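Local coordinates for calcium uptake protein 3, mitochondrial (Homo sapiens, PDB 6AGI) that senses matrix calcium through EF-hands and, as a disulfide-linked heterodimer with MICU1, stimulates or inhibits the mitochondrial calcium uniporter channel according to calcium concentration, at residues E228-Y231 and R232-N236; S298-Q301 and F302-N305; I311-N314 and M315-F318. One frame throughout, in Å; residues are numbered along the deposited sequence.

Contact 1: residues E228-Y231 and R232-N236; sequences EDFY and RFMDN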
# COMPACT_ATOMS: atom_id res chain seq x y z
N GLU B 228 -18.35 -3.05 14.91
CA GLU B 228 -18.29 -4.50 14.96
C GLU B 228 -19.16 -5.14 13.87
O GLU B 228 -18.72 -6.06 13.17
CB GLU B 228 -18.65 -4.96 16.37
CG GLU B 228 -17.57 -4.56 17.43
CD GLU B 228 -17.71 -3.13 18.04
OE1 GLU B 228 -18.83 -2.56 18.04
OE2 GLU B 228 -16.70 -2.57 18.53
N ASP B 229 -20.38 -4.61 13.64
CA ASP B 229 -21.19 -5.17 12.56
C ASP B 229 -20.58 -4.90 11.19
O ASP B 229 -20.59 -5.78 10.32
CB ASP B 229 -22.62 -4.63 12.58
CG ASP B 229 -23.29 -4.74 13.93
OD1 ASP B 229 -23.23 -5.84 14.52
OD2 ASP B 229 -23.96 -3.76 14.36
N PHE B 230 -20.04 -3.71 10.99
CA PHE B 230 -19.37 -3.34 9.73
C PHE B 230 -18.24 -4.31 9.42
O PHE B 230 -18.15 -4.87 8.31
CB PHE B 230 -18.86 -1.92 9.92
CG PHE B 230 -18.63 -1.14 8.67
CD1 PHE B 230 -19.70 -0.62 7.94
CD2 PHE B 230 -17.33 -0.81 8.28
CE1 PHE B 230 -19.48 0.14 6.80
CE2 PHE B 230 -17.10 -0.04 7.16
CZ PHE B 230 -18.18 0.43 6.42
N TYR B 231 -17.35 -4.52 10.40
CA TYR B 231 -16.28 -5.49 10.27
C TYR B 231 -16.84 -6.86 9.93
O TYR B 231 -16.28 -7.58 9.09
CB TYR B 231 -15.49 -5.56 11.58
CG TYR B 231 -14.25 -6.42 11.53
CD1 TYR B 231 -14.32 -7.80 11.52
CD2 TYR B 231 -12.99 -5.84 11.54
CE1 TYR B 231 -13.18 -8.58 11.48
CE2 TYR B 231 -11.84 -6.62 11.49
CZ TYR B 231 -11.95 -8.00 11.47
OH TYR B 231 -10.84 -8.78 11.44
N ARG B 232 -17.94 -7.26 10.58
CA ARG B 232 -18.40 -8.61 10.33
C ARG B 232 -18.99 -8.75 8.94
O ARG B 232 -18.83 -9.80 8.30
CB ARG B 232 -19.41 -9.03 11.40
CG ARG B 232 -18.78 -9.25 12.74
CD ARG B 232 -19.71 -9.92 13.72
NE ARG B 232 -20.67 -8.99 14.29
CZ ARG B 232 -20.63 -8.56 15.55
NH1 ARG B 232 -19.65 -8.98 16.35
NH2 ARG B 232 -21.54 -7.70 16.00
N PHE B 233 -19.65 -7.70 8.43
CA PHE B 233 -20.15 -7.75 7.07
C PHE B 233 -19.01 -7.89 6.07
O PHE B 233 -19.08 -8.74 5.17
CB PHE B 233 -20.98 -6.52 6.76
CG PHE B 233 -21.48 -6.51 5.34
CD1 PHE B 233 -22.52 -7.34 4.96
CD2 PHE B 233 -20.89 -5.70 4.38
CE1 PHE B 233 -22.98 -7.35 3.66
CE2 PHE B 233 -21.35 -5.71 3.07
CZ PHE B 233 -22.40 -6.54 2.71
N MET B 234 -17.94 -7.06 6.20
CA MET B 234 -16.85 -7.17 5.23
C MET B 234 -16.07 -8.47 5.38
O MET B 234 -15.68 -9.09 4.37
CB MET B 234 -15.86 -5.99 5.26
CG MET B 234 -16.45 -4.60 4.99
SD MET B 234 -15.62 -3.13 5.50
CE MET B 234 -14.44 -3.08 4.18
N ASP B 235 -15.87 -8.95 6.61
CA ASP B 235 -15.20 -10.24 6.78
C ASP B 235 -16.05 -11.37 6.18
O ASP B 235 -15.52 -12.25 5.49
CB ASP B 235 -14.89 -10.43 8.27
CG ASP B 235 -14.06 -11.67 8.57
OD1 ASP B 235 -13.08 -11.96 7.85
OD2 ASP B 235 -14.34 -12.32 9.59
N ASN B 236 -17.36 -11.32 6.39
CA ASN B 236 -18.21 -12.39 5.87
C ASN B 236 -18.33 -12.33 4.36
O ASN B 236 -18.54 -13.38 3.73
CB ASN B 236 -19.62 -12.31 6.44
CG ASN B 236 -19.66 -12.62 7.88
OD1 ASN B 236 -18.79 -13.33 8.40
ND2 ASN B 236 -20.73 -12.18 8.55

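Contact 2: residues S298-Q301 and F302-N305; sequences SFFQ and FLNN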
# COMPACT_ATOMS: atom_id res chain seq x y z
N SER B 298 -5.74 -18.18 3.44
CA SER B 298 -4.48 -17.60 3.90
C SER B 298 -3.85 -16.76 2.81
O SER B 298 -3.52 -15.59 3.00
CB SER B 298 -3.53 -18.71 4.33
OG SER B 298 -3.77 -19.04 5.69
N PHE B 299 -3.73 -17.35 1.62
CA PHE B 299 -3.02 -16.66 0.55
C PHE B 299 -3.77 -15.44 0.05
O PHE B 299 -3.15 -14.41 -0.24
CB PHE B 299 -2.72 -17.63 -0.59
CG PHE B 299 -1.93 -17.01 -1.69
CD1 PHE B 299 -0.55 -16.97 -1.59
CD2 PHE B 299 -2.54 -16.42 -2.77
CE1 PHE B 299 0.20 -16.39 -2.57
CE2 PHE B 299 -1.78 -15.83 -3.75
CZ PHE B 299 -0.42 -15.82 -3.66
N PHE B 300 -5.10 -15.47 0.00
CA PHE B 300 -5.70 -14.21 -0.44
C PHE B 300 -5.78 -13.14 0.66
O PHE B 300 -5.66 -11.93 0.36
CB PHE B 300 -7.04 -14.52 -1.11
CG PHE B 300 -6.85 -15.27 -2.41
CD1 PHE B 300 -6.54 -14.59 -3.58
CD2 PHE B 300 -6.86 -16.66 -2.44
CE1 PHE B 300 -6.31 -15.26 -4.76
CE2 PHE B 300 -6.64 -17.34 -3.63
CZ PHE B 300 -6.36 -16.63 -4.79
N GLN B 301 -5.88 -13.51 1.93
CA GLN B 301 -5.70 -12.50 2.97
C GLN B 301 -4.33 -11.85 2.85
O GLN B 301 -4.20 -10.61 2.92
CB GLN B 301 -5.92 -13.11 4.35
CG GLN B 301 -7.38 -13.06 4.79
CD GLN B 301 -7.71 -14.06 5.88
OE1 GLN B 301 -6.82 -14.69 6.47
NE2 GLN B 301 -9.00 -14.25 6.13
N PHE B 302 -3.31 -12.68 2.61
CA PHE B 302 -1.96 -12.16 2.40
C PHE B 302 -1.89 -11.23 1.19
O PHE B 302 -1.23 -10.17 1.24
CB PHE B 302 -1.01 -13.34 2.24
CG PHE B 302 0.28 -12.99 1.59
CD1 PHE B 302 1.17 -12.14 2.21
CD2 PHE B 302 0.57 -13.46 0.33
CE1 PHE B 302 2.36 -11.79 1.59
CE2 PHE B 302 1.75 -13.10 -0.30
CZ PHE B 302 2.65 -12.27 0.33
N LEU B 303 -2.59 -11.57 0.10
CA LEU B 303 -2.58 -10.66 -1.05
C LEU B 303 -3.22 -9.34 -0.71
O LEU B 303 -2.83 -8.31 -1.28
CB LEU B 303 -3.28 -11.23 -2.28
CG LEU B 303 -2.53 -12.32 -3.01
CD1 LEU B 303 -3.22 -12.71 -4.32
CD2 LEU B 303 -1.09 -11.88 -3.19
N ASN B 304 -4.16 -9.33 0.23
CA ASN B 304 -4.66 -8.01 0.55
C ASN B 304 -3.75 -7.27 1.51
O ASN B 304 -3.89 -6.05 1.65
CB ASN B 304 -6.10 -8.07 1.06
CG ASN B 304 -7.08 -8.23 -0.07
OD1 ASN B 304 -6.72 -8.10 -1.23
ND2 ASN B 304 -8.33 -8.48 0.25
N ASN B 305 -2.78 -7.95 2.12
CA ASN B 305 -1.80 -7.29 2.98
C ASN B 305 -0.44 -7.19 2.28
O ASN B 305 0.64 -7.18 2.92
CB ASN B 305 -1.70 -8.06 4.29
CG ASN B 305 -2.60 -7.52 5.36
OD1 ASN B 305 -3.55 -8.19 5.80
ND2 ASN B 305 -2.33 -6.28 5.77

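Contact 3: residues I311-N314 and M315-F318; sequences IALN and MYNF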
# COMPACT_ATOMS: atom_id res chain seq x y z
N ILE B 311 7.01 -3.73 2.69
CA ILE B 311 7.79 -3.10 3.76
C ILE B 311 8.72 -4.12 4.43
O ILE B 311 9.91 -3.87 4.61
CB ILE B 311 6.86 -2.45 4.80
CG1 ILE B 311 6.33 -1.11 4.29
CG2 ILE B 311 7.55 -2.33 6.16
CD1 ILE B 311 5.20 -0.59 5.14
N ALA B 312 8.19 -5.28 4.78
CA ALA B 312 9.00 -6.28 5.46
C ALA B 312 10.21 -6.70 4.63
O ALA B 312 11.30 -6.89 5.17
CB ALA B 312 8.15 -7.49 5.83
N LEU B 313 10.03 -6.89 3.32
CA LEU B 313 11.14 -7.38 2.49
C LEU B 313 11.95 -6.24 1.86
O LEU B 313 12.81 -6.48 0.99
CB LEU B 313 10.59 -8.32 1.42
CG LEU B 313 10.19 -9.71 1.93
CD1 LEU B 313 9.83 -10.61 0.76
CD2 LEU B 313 11.32 -10.34 2.78
N ASN B 314 11.71 -5.02 2.31
CA ASN B 314 12.35 -3.86 1.71
C ASN B 314 13.86 -3.97 1.73
O ASN B 314 14.53 -3.54 0.79
CB ASN B 314 11.91 -2.58 2.41
CG ASN B 314 12.55 -1.33 1.83
OD1 ASN B 314 12.46 -0.25 2.40
ND2 ASN B 314 13.21 -1.48 0.68
N MET B 315 14.40 -4.52 2.80
CA MET B 315 15.85 -4.64 2.90
C MET B 315 16.38 -5.57 1.81
O MET B 315 17.42 -5.29 1.20
CB MET B 315 16.23 -5.20 4.27
CG MET B 315 16.95 -4.24 5.24
SD MET B 315 18.33 -3.37 4.50
CE MET B 315 19.71 -4.40 4.93
N TYR B 316 15.62 -6.62 1.49
CA TYR B 316 15.94 -7.47 0.34
C TYR B 316 15.89 -6.70 -0.96
O TYR B 316 16.76 -6.89 -1.82
CB TYR B 316 14.99 -8.67 0.26
CG TYR B 316 15.24 -9.73 1.30
CD1 TYR B 316 14.88 -9.55 2.63
CD2 TYR B 316 15.90 -10.90 0.95
CE1 TYR B 316 15.14 -10.52 3.58
CE2 TYR B 316 16.17 -11.87 1.89
CZ TYR B 316 15.79 -11.69 3.19
OH TYR B 316 16.06 -12.67 4.11
N ASN B 317 14.89 -5.84 -1.15
CA ASN B 317 14.81 -5.23 -2.47
C ASN B 317 15.84 -4.11 -2.65
O ASN B 317 16.35 -3.91 -3.77
CB ASN B 317 13.39 -4.72 -2.72
CG ASN B 317 13.28 -3.83 -3.95
OD1 ASN B 317 14.05 -3.99 -4.92
ND2 ASN B 317 12.33 -2.89 -3.94
N PHE B 318 16.26 -3.45 -1.56
CA PHE B 318 17.36 -2.49 -1.70
C PHE B 318 18.65 -3.17 -2.13
O PHE B 318 19.50 -2.54 -2.76
CB PHE B 318 17.56 -1.68 -0.41
CG PHE B 318 16.74 -0.41 -0.37
CD1 PHE B 318 17.15 0.72 -1.06
CD2 PHE B 318 15.55 -0.36 0.33
CE1 PHE B 318 16.38 1.89 -1.04
CE2 PHE B 318 14.78 0.79 0.35
CZ PHE B 318 15.20 1.92 -0.33

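Contact 1: residues E228-Y231 and R232-N236
Asp229 and Arg232, three residues apart on helix 227-250, meet through a single-pronged salt bridge. Arg232 NH2 reaches Asp229 OD1 at 2.9 Å, coming to the anti side of the carboxylate and 31° out of its plane; carboxylate and guanidinium planes stand 54° apart. Arginine suits the place because its long chain can double back: a bend at chi3 (-79°) carries the guanidinium toward the preceding turn, where Glu228 O lies 3.7 Å above one face, offset toward the rim of the Arg232 guanidinium. With an alanine here in place of Asp229, the guanidinium would probably lose this charged mate and be freer to swing.

On another side of the helix, Phe230 and Met234 extend alongside each other in the same direction. Met234 SD approaches the ring obliquely, 3.8 Å from Phe230 CE2, a Met-aromatic contact that suits methionine's flexible, polarisable thioether. The same i to i+4 pair is joined by Met234 N to Phe230 O, 3.0 Å. Tyr231 CE1 lies near Asp235 CB. Phe230 meets Phe111 edge-to-face; Phe233 packs on Leu96. With Phe230, Phe233 and Met234 buried and Glu228 and Arg232 exposed, this is an amphipathic helix packed against helix 104-114, which leads into the calcium loop of EF-hand 1.

Contact 2: residues S298-Q301 and F302-N305
Leu303 sets its branched end against Phe299 and Phe300 near the C-terminal end of helix 293-304, within the degenerate EF-hand 2. The packed part of this helical stretch is almost wholly aromatic and aliphatic. Leu303 CD1 approaches the Phe299 ring obliquely, 3.5 Å from CE2, and the same methyl reaches Phe300 CD1 at 3.9 Å; leucine serves well because its CD1 methyl touches both rings while CD2 stays by Phe299. The side chain crosses that of Phe299 but runs alongside that of Phe300. Phe299, its CG anti to the backbone N (chi1 -177°), also meets the ring of Phe302, whose plane is turned 59° from its own, with Phe299 CE1 4.1 Å from Phe302 CD2. These phenylalanines look inward: Phe299 and Phe300 pack on helix 258-265, while Phe302 lies edge-to-face with Phe309 and Phe340.

Against these three buried rings, the looser part belongs to the polar residues, which are partly exposed, as is Leu303 itself. The Gln301 chain is extended beyond CG and also touches Leu338; its amide can probably tolerate solvent as bulky hydrocarbon would not. Asn304 ND2 donates to the backbone oxygen Leu100 O. Here the regular bonding of the helix frays. Asn304 N still donates to Phe300 O at 3.0 Å, but its additional bond to Gln301 O is weak. That carbonyl oxygen also accepts a second weak bond, from Asn305 N at 3.1 Å, its N-H...O angle only 126°.

Contact 3: residues I311-N314 and M315-F318
Leu313 and Tyr316 make the clearest apolar contact of this short turn. Their side chains cross obliquely, and Leu313 CD2 comes to 3.6 Å from Tyr316 CD1, with CE1 of the same ring next to it. In Tyr316, CG stands anti to the carbonyl carbon, beside the backbone N (chi1 -73°), which swings the ring back over the turn toward the leucine. Both side chains also pack on Ile323, so the leucine finds a buried hydrocarbon setting, while the longer tyrosine can keep part of its ring in this contact and still reach beyond it.

Among the backbone bonds, Asn317 N donates to Leu313 O at 3.1 Å, and Phe318 N to Asn314 O at 2.9 Å. They open helix 314-318, with Leu313 at its N-cap position. The same leucine is the first residue to leave helical geometry after helix 306-312, making it the junction between the two helices. A leucine has no polar group with which to cap, so its side chain packs instead. Residues 315-318 fall within the EF-hand domain pair, where strand 323-324 runs antiparallel to strand 359-360, the short sheet by which paired EF-hand loops are joined.

The amide of Asn314 lies toward the edge of the Phe318 ring, the two planes 40° apart, but the modelled approach of its ND2 is too close, and the detail is doubtful.

The second subunit also meets this surface. Tyr316 packs edge-to-face with Phe134 of the second subunit, and Met315, its flexible chain bent at chi2 and chi3, touches that same phenylalanine. Asn314 packs on Thr101 of the second subunit, and Ile311 on its Pro103.

How the contacts relate
The three contacts follow one another along the chain without touching. Contacts 1 and 2 have centres about 17 Å apart and nearest atoms about 5 Å apart; their helices meet directly, Phe300 packing on Leu242 and Asn304 on Gln238 of helix 227-250. Contact 3 follows closely in sequence, its centre about 18 Å from that of contact 2 but about 32 Å from that of contact 1. None supplies an annotated calcium ligand. Contact 1 lies near the first site, Asp229 about 6 Å from Met121 between side chains, and contact 3 near the other, Tyr316 about 7 Å from Gln359. Contact 2 is away from both, though a calcium ion lies about 6 Å from the Asn305 side chain. Contact 3 alone touches the second subunit.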